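Local atomic coordinates of uncharacterized protein (Parabacteroides merdae ATCC 43184, PDB entry 5BMT), a protein that is of unknown function but probably combines an OB-type lipoprotein-family domain with a beta-rich region of immunoglobulin-like fold. Residues A[135-140]-A[177-182]; A[110-115]-A[119-124]. All blocks are in the same frame, centred on the assembly; numbering follows the deposited sequence. Where two conformers were deposited one is given.

In the fold
Contacts 1 and 2 both belong to the large mixed beta sheet of the probably immunoglobulin-like region, and they meet on strands 118-126 and 173-184, which are antiparallel neighbours there. Contact 2 is the deeper of the two, near the middle of the chain: the backbones of a hairpin pair directly and apolar side chains pack on both faces. Contact 1 is only partly buried and joins non-adjacent strands through side chains, with a tyrosine-carboxylate bond and a water at its polar end. Ties between them include probable hydrogen bonds from Ile181 N to Val122 O (2.9 Å) and Asp179 N to Pro124 O (3.0 Å), and packing of Tyr137 on Pro124.

Contact 1: residues A[135-140]-A[177-182]; sequences NTYIMS and AMDPIA
Two torsions aim Tyr137 and Asp179 at each other: the tyrosine's CG lies opposite its own carbonyl carbon (chi1 -62°), and the aspartate's CG is swung trans to its backbone N (chi1 -169°). The pair bridges two strands of the large mixed sheet, probably the immunoglobulin-like part. Strands 134-140 and 173-184 do not pair with each other here; both pair with strand 85-89, and nearest CA atoms such as those of Tyr137 and Ile181 stay 8.8 Å apart, a gap bridged by side chains. Tyr137 OH donates to Asp179 OD2 over a short 2.6 Å, meeting the carboxylate on its anti side and somewhat above its plane. Ring and carboxylate planes are turned 59° apart, and OD2 lies at the ring edge. The same hydroxyl accepts a nearly straight bond from Asn135 ND2 (3.1 Å), so donor and acceptor together fix its rotation; Asn135 OD1 is in turn bound by Gln133 NE2. Ile181 comes over one ring face: its CD1 makes a CH-pi contact 4.1 Å from the Tyr137 centroid, and its CG2 lies 3.8 Å from Tyr137 CE2. Leu161, Ala163, Pro124 and Phe126 also touch the tyrosine. Asp179 OD2 has a second donor, a water 2.8 Å away that accepts from the backbone N of Asn135.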
loop_
_atom_site.group_PDB
_atom_site.type_symbol
_atom_site.label_atom_id
_atom_site.label_comp_id
_atom_site.label_asym_id
_atom_site.label_seq_id
_atom_site.Cartn_x
_atom_site.Cartn_y
_atom_site.Cartn_z
ATOM N N ASN A 135 -7.418 -8.108 12.247
ATOM C CA ASN A 135 -7.338 -6.718 12.660
ATOM C C ASN A 135 -8.059 -5.840 11.677
ATOM O O ASN A 135 -8.197 -6.211 10.499
ATOM C CB ASN A 135 -5.877 -6.253 12.704
ATOM C CG ASN A 135 -4.929 -7.116 13.477
ATOM O OD1 ASN A 135 -5.303 -7.778 14.441
ATOM N ND2 ASN A 135 -3.648 -6.967 13.195
ATOM N N THR A 136 -8.441 -4.643 12.123
ATOM C CA THR A 136 -8.903 -3.585 11.232
ATOM C C THR A 136 -8.021 -2.378 11.514
ATOM O O THR A 136 -7.336 -2.317 12.555
ATOM C CB THR A 136 -10.390 -3.279 11.273
ATOM O OG1 THR A 136 -10.754 -2.972 12.606
ATOM C CG2 THR A 136 -11.215 -4.417 10.627
ATOM N N TYR A 137 -8.013 -1.451 10.579
ATOM C CA TYR A 137 -7.071 -0.353 10.615
ATOM C C TYR A 137 -7.690 0.981 10.362
ATOM O O TYR A 137 -8.776 1.100 9.806
ATOM C CB TYR A 137 -6.000 -0.584 9.505
ATOM C CG TYR A 137 -5.202 -1.853 9.727
ATOM C CD1 TYR A 137 -4.050 -1.847 10.511
ATOM C CD2 TYR A 137 -5.625 -3.079 9.192
ATOM C CE1 TYR A 137 -3.353 -3.022 10.785
ATOM C CE2 TYR A 137 -4.938 -4.264 9.466
ATOM C CZ TYR A 137 -3.796 -4.225 10.255
ATOM O OH TYR A 137 -3.110 -5.388 10.552
ATOM N N ILE A 138 -6.954 2.012 10.772
ATOM C CA ILE A 138 -7.292 3.373 10.474
ATOM C C ILE A 138 -6.009 4.058 10.029
ATOM O O ILE A 138 -5.010 4.066 10.766
ATOM C CB ILE A 138 -8.010 4.134 11.649
ATOM C CG1 ILE A 138 -8.148 5.639 11.363
ATOM C CG2 ILE A 138 -7.308 3.946 12.990
ATOM C CD1 ILE A 138 -9.231 5.937 10.608
HETATM N N MSE A 139 -6.030 4.603 8.821
HETATM C CA MSE A 139 -4.939 5.397 8.277
HETATM C C MSE A 139 -5.439 6.823 8.267
HETATM O O MSE A 139 -6.464 7.103 7.643
HETATM C CB MSE A 139 -4.534 4.908 6.874
HETATM C CG MSE A 139 -3.380 5.699 6.289
HETATM SE SE MSE A 139 -1.653 5.273 7.056
HETATM C CE MSE A 139 -0.811 4.351 5.584
ATOM N N SER A 140 -4.765 7.706 8.994
ATOM C CA SER A 140 -5.247 9.062 9.074
ATOM C C SER A 140 -4.140 10.057 8.844
ATOM O O SER A 140 -2.959 9.717 8.932
ATOM C CB SER A 140 -5.899 9.292 10.441
ATOM O OG SER A 140 -4.996 9.056 11.516
ATOM N N ALA A 177 4.791 -10.811 12.406
ATOM C CA ALA A 177 3.750 -11.064 11.427
ATOM C C ALA A 177 3.456 -9.836 10.638
ATOM O O ALA A 177 3.488 -8.733 11.180
ATOM C CB ALA A 177 2.488 -11.537 12.134
HETATM N N MSE A 178 3.168 -10.024 9.354
HETATM C CA MSE A 178 2.880 -8.923 8.445
HETATM C C MSE A 178 1.464 -9.028 7.929
HETATM O O MSE A 178 0.977 -10.133 7.690
HETATM C CB MSE A 178 3.872 -8.912 7.283
HETATM C CG MSE A 178 5.295 -8.596 7.746
HETATM SE SE MSE A 178 6.702 -8.836 6.417
HETATM C CE MSE A 178 5.806 -10.104 5.205
ATOM N N ASP A 179 0.794 -7.889 7.784
ATOM C CA ASP A 179 -0.601 -7.861 7.318
ATOM C C ASP A 179 -0.784 -6.786 6.240
ATOM O O ASP A 179 -1.365 -5.724 6.503
ATOM C CB ASP A 179 -1.547 -7.595 8.500
ATOM C CG ASP A 179 -3.038 -7.795 8.228
ATOM O OD1 ASP A 179 -3.384 -8.427 7.197
ATOM O OD2 ASP A 179 -3.864 -7.368 9.073
ATOM N N PRO A 180 -0.348 -7.071 5.004
ATOM C CA PRO A 180 -0.466 -6.070 3.940
ATOM C C PRO A 180 -1.916 -5.647 3.706
ATOM O O PRO A 180 -2.816 -6.495 3.628
ATOM C CB PRO A 180 0.121 -6.772 2.711
ATOM C CG PRO A 180 0.950 -7.906 3.263
ATOM C CD PRO A 180 0.348 -8.299 4.564
ATOM N N ILE A 181 -2.130 -4.337 3.611
ATOM C CA ILE A 181 -3.458 -3.752 3.360
ATOM C C ILE A 181 -3.356 -2.678 2.275
ATOM O O ILE A 181 -2.258 -2.211 1.964
ATOM C CB ILE A 181 -4.098 -3.157 4.655
ATOM C CG1 ILE A 181 -3.211 -2.017 5.189
ATOM C CG2 ILE A 181 -4.330 -4.251 5.702
ATOM C CD1 ILE A 181 -3.814 -1.207 6.390
ATOM N N ALA A 182 -4.519 -2.296 1.711
ATOM C CA ALA A 182 -4.577 -1.281 0.677
ATOM C C ALA A 182 -5.371 -0.097 1.186
ATOM O O ALA A 182 -6.469 -0.293 1.702
ATOM C CB ALA A 182 -5.244 -1.867 -0.554
HETATM O O HOH W 1 -6.122 -8.859 9.779
#

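Contact 2: residues A[110-115]-A[119-124]; sequences ALLFSN and RIVVIP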
loop_
_atom_site.group_PDB
_atom_site.type_symbol
_atom_site.label_atom_id
_atom_site.label_comp_id
_atom_site.label_asym_id
_atom_site.label_seq_id
_atom_site.Cartn_x
_atom_site.Cartn_y
_atom_site.Cartn_z
ATOM N N ALA A 110 4.072 2.113 0.092
ATOM C CA ALA A 110 4.342 2.750 -1.191
ATOM C C ALA A 110 3.045 3.079 -1.864
ATOM O O ALA A 110 2.061 2.370 -1.678
ATOM C CB ALA A 110 5.148 1.823 -2.105
ATOM N N LEU A 111 3.056 4.133 -2.677
ATOM C CA LEU A 111 1.906 4.493 -3.482
ATOM C C LEU A 111 2.011 3.787 -4.818
ATOM O O LEU A 111 3.015 3.951 -5.538
ATOM C CB LEU A 111 1.817 6.022 -3.675
ATOM C CG LEU A 111 0.559 6.502 -4.455
ATOM C CD1 LEU A 111 -0.720 6.213 -3.668
ATOM C CD2 LEU A 111 0.633 8.015 -4.733
ATOM N N LEU A 112 0.974 3.015 -5.143
ATOM C CA LEU A 112 0.869 2.317 -6.431
ATOM C C LEU A 112 -0.092 3.047 -7.341
ATOM O O LEU A 112 -1.129 3.556 -6.879
ATOM C CB LEU A 112 0.350 0.894 -6.225
ATOM C CG LEU A 112 1.424 -0.168 -5.863
ATOM C CD1 LEU A 112 1.987 0.067 -4.442
ATOM C CD2 LEU A 112 0.825 -1.587 -5.976
ATOM N N PHE A 113 0.224 3.028 -8.642
ATOM C CA PHE A 113 -0.588 3.654 -9.691
ATOM C C PHE A 113 -1.098 2.647 -10.691
ATOM O O PHE A 113 -0.376 1.725 -11.045
ATOM C CB PHE A 113 0.290 4.673 -10.475
ATOM C CG PHE A 113 0.814 5.828 -9.662
ATOM C CD1 PHE A 113 1.878 5.659 -8.778
ATOM C CD2 PHE A 113 0.232 7.080 -9.766
ATOM C CE1 PHE A 113 2.332 6.734 -7.990
ATOM C CE2 PHE A 113 0.724 8.166 -9.026
ATOM C CZ PHE A 113 1.757 7.984 -8.135
ATOM N N SER A 114 -2.307 2.857 -11.212
ATOM C CA SER A 114 -2.821 2.047 -12.311
ATOM C C SER A 114 -3.473 3.003 -13.297
ATOM O O SER A 114 -3.414 4.226 -13.115
ATOM C CB SER A 114 -3.784 0.967 -11.821
ATOM O OG SER A 114 -5.017 1.498 -11.352
ATOM N N ASN A 115 -4.169 2.476 -14.287
ATOM C CA ASN A 115 -4.793 3.361 -15.246
ATOM C C ASN A 115 -5.831 4.267 -14.573
ATOM O O ASN A 115 -5.873 5.466 -14.860
ATOM C CB ASN A 115 -5.447 2.474 -16.314
ATOM C CG ASN A 115 -5.992 3.243 -17.484
ATOM O OD1 ASN A 115 -5.473 4.309 -17.832
ATOM N ND2 ASN A 115 -7.065 2.737 -18.075
ATOM N N ARG A 119 -3.447 3.472 -4.991
ATOM C CA ARG A 119 -3.583 2.866 -3.662
ATOM C C ARG A 119 -2.283 2.899 -2.943
ATOM O O ARG A 119 -1.242 2.607 -3.540
ATOM C CB ARG A 119 -4.053 1.395 -3.707
ATOM C CG ARG A 119 -5.572 1.199 -3.851
ATOM C CD ARG A 119 -5.980 1.124 -5.304
ATOM N NE ARG A 119 -7.431 0.892 -5.374
ATOM C CZ ARG A 119 -8.372 1.814 -5.190
ATOM N NH1 ARG A 119 -8.037 3.089 -4.979
ATOM N NH2 ARG A 119 -9.660 1.474 -5.229
ATOM N N ILE A 120 -2.328 3.193 -1.639
ATOM C CA ILE A 120 -1.136 3.006 -0.821
ATOM C C ILE A 120 -1.172 1.556 -0.341
ATOM O O ILE A 120 -2.176 1.127 0.245
ATOM C CB ILE A 120 -1.104 3.964 0.382
ATOM C CG1 ILE A 120 -1.162 5.409 -0.078
ATOM C CG2 ILE A 120 0.159 3.711 1.237
ATOM C CD1 ILE A 120 -1.533 6.375 1.089
ATOM N N VAL A 121 -0.138 0.792 -0.614
ATOM C CA VAL A 121 -0.024 -0.532 -0.008
ATOM C C VAL A 121 0.825 -0.324 1.227
ATOM O O VAL A 121 1.921 0.261 1.123
ATOM C CB VAL A 121 0.595 -1.599 -0.946
ATOM C CG1 VAL A 121 0.944 -2.896 -0.198
ATOM C CG2 VAL A 121 -0.350 -1.895 -2.107
ATOM N N VAL A 122 0.322 -0.763 2.385
ATOM C CA VAL A 122 1.090 -0.591 3.613
ATOM C C VAL A 122 1.200 -1.943 4.286
ATOM O O VAL A 122 0.278 -2.759 4.194
ATOM C CB VAL A 122 0.530 0.528 4.529
ATOM C CG1 VAL A 122 -0.931 0.376 4.793
ATOM C CG2 VAL A 122 1.308 0.663 5.833
ATOM N N ILE A 123 2.356 -2.206 4.893
ATOM C CA ILE A 123 2.590 -3.495 5.520
ATOM C C ILE A 123 2.775 -3.334 7.045
ATOM O O ILE A 123 3.902 -3.300 7.550
ATOM C CB ILE A 123 3.771 -4.235 4.865
ATOM C CG1 ILE A 123 3.611 -4.288 3.308
ATOM C CG2 ILE A 123 3.853 -5.662 5.457
ATOM C CD1 ILE A 123 4.784 -4.972 2.596
ATOM N N PRO A 124 1.674 -3.220 7.799
ATOM C CA PRO A 124 1.805 -3.195 9.266
ATOM C C PRO A 124 2.418 -4.507 9.714
ATOM O O PRO A 124 2.064 -5.592 9.184
ATOM C CB PRO A 124 0.371 -3.045 9.772
ATOM C CG PRO A 124 -0.507 -3.440 8.638
ATOM C CD PRO A 124 0.258 -3.200 7.369
#
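Leu111 and Ile120 face each other on one side of a beta hairpin, while Leu112 and Val121 meet diagonally on the other, together with Ala110 and Arg119. Leu111 extends its CG trans to the backbone N (chi1 -176°), and the CD1 branch bends back toward the partner strand, touching Ile120 CG1 at 3.7 Å. The two side chains lean across one another instead of running alongside, and Leu111 CD1 also comes to 3.6 Å from Arg119 O. On the opposite face Leu112 has its CG beside its own backbone N; its CD1 methyl reaches Val121 CG2 at 3.8 Å, with CD2 a little farther from the same methyl.

Between these two faces the backbones pair antiparallel. Leu111 and Ile120 form a non-hydrogen-bonded pair whose CA atoms are just 4.3 Å apart, flanked by two hydrogen-bonded pairs. In one, Ala110 N binds Val121 O (3.0 Å) and Val121 N binds Ala110 O; in the other, Leu112 N binds Arg119 O (2.8 Å) and Arg119 N binds Leu112 O. Ala110 O also receives the CA-H of Ile120, at 3.4 Å from CA. The strand axes are 140° apart, well short of strictly antiparallel, as expected for a twisted hairpin.

The guanidinium of Arg119 turns to other parts of the chain: NE bonds to Gly48 O and NH1 forms a salt bridge with Glu184. Ile15 of strand 10-18, in the probable OB-type domain, touches Leu112 and Arg119, so this face of the hairpin meets that domain, while Ile120 rests on Leu159 of strand 153-167. Strand 173-184 pairs with strand 118-126 in turn, Val183 bonding to Ile120 through the backbone, so strand 118-126 lies between strands 106-113 and 173-184 in the larger sheet.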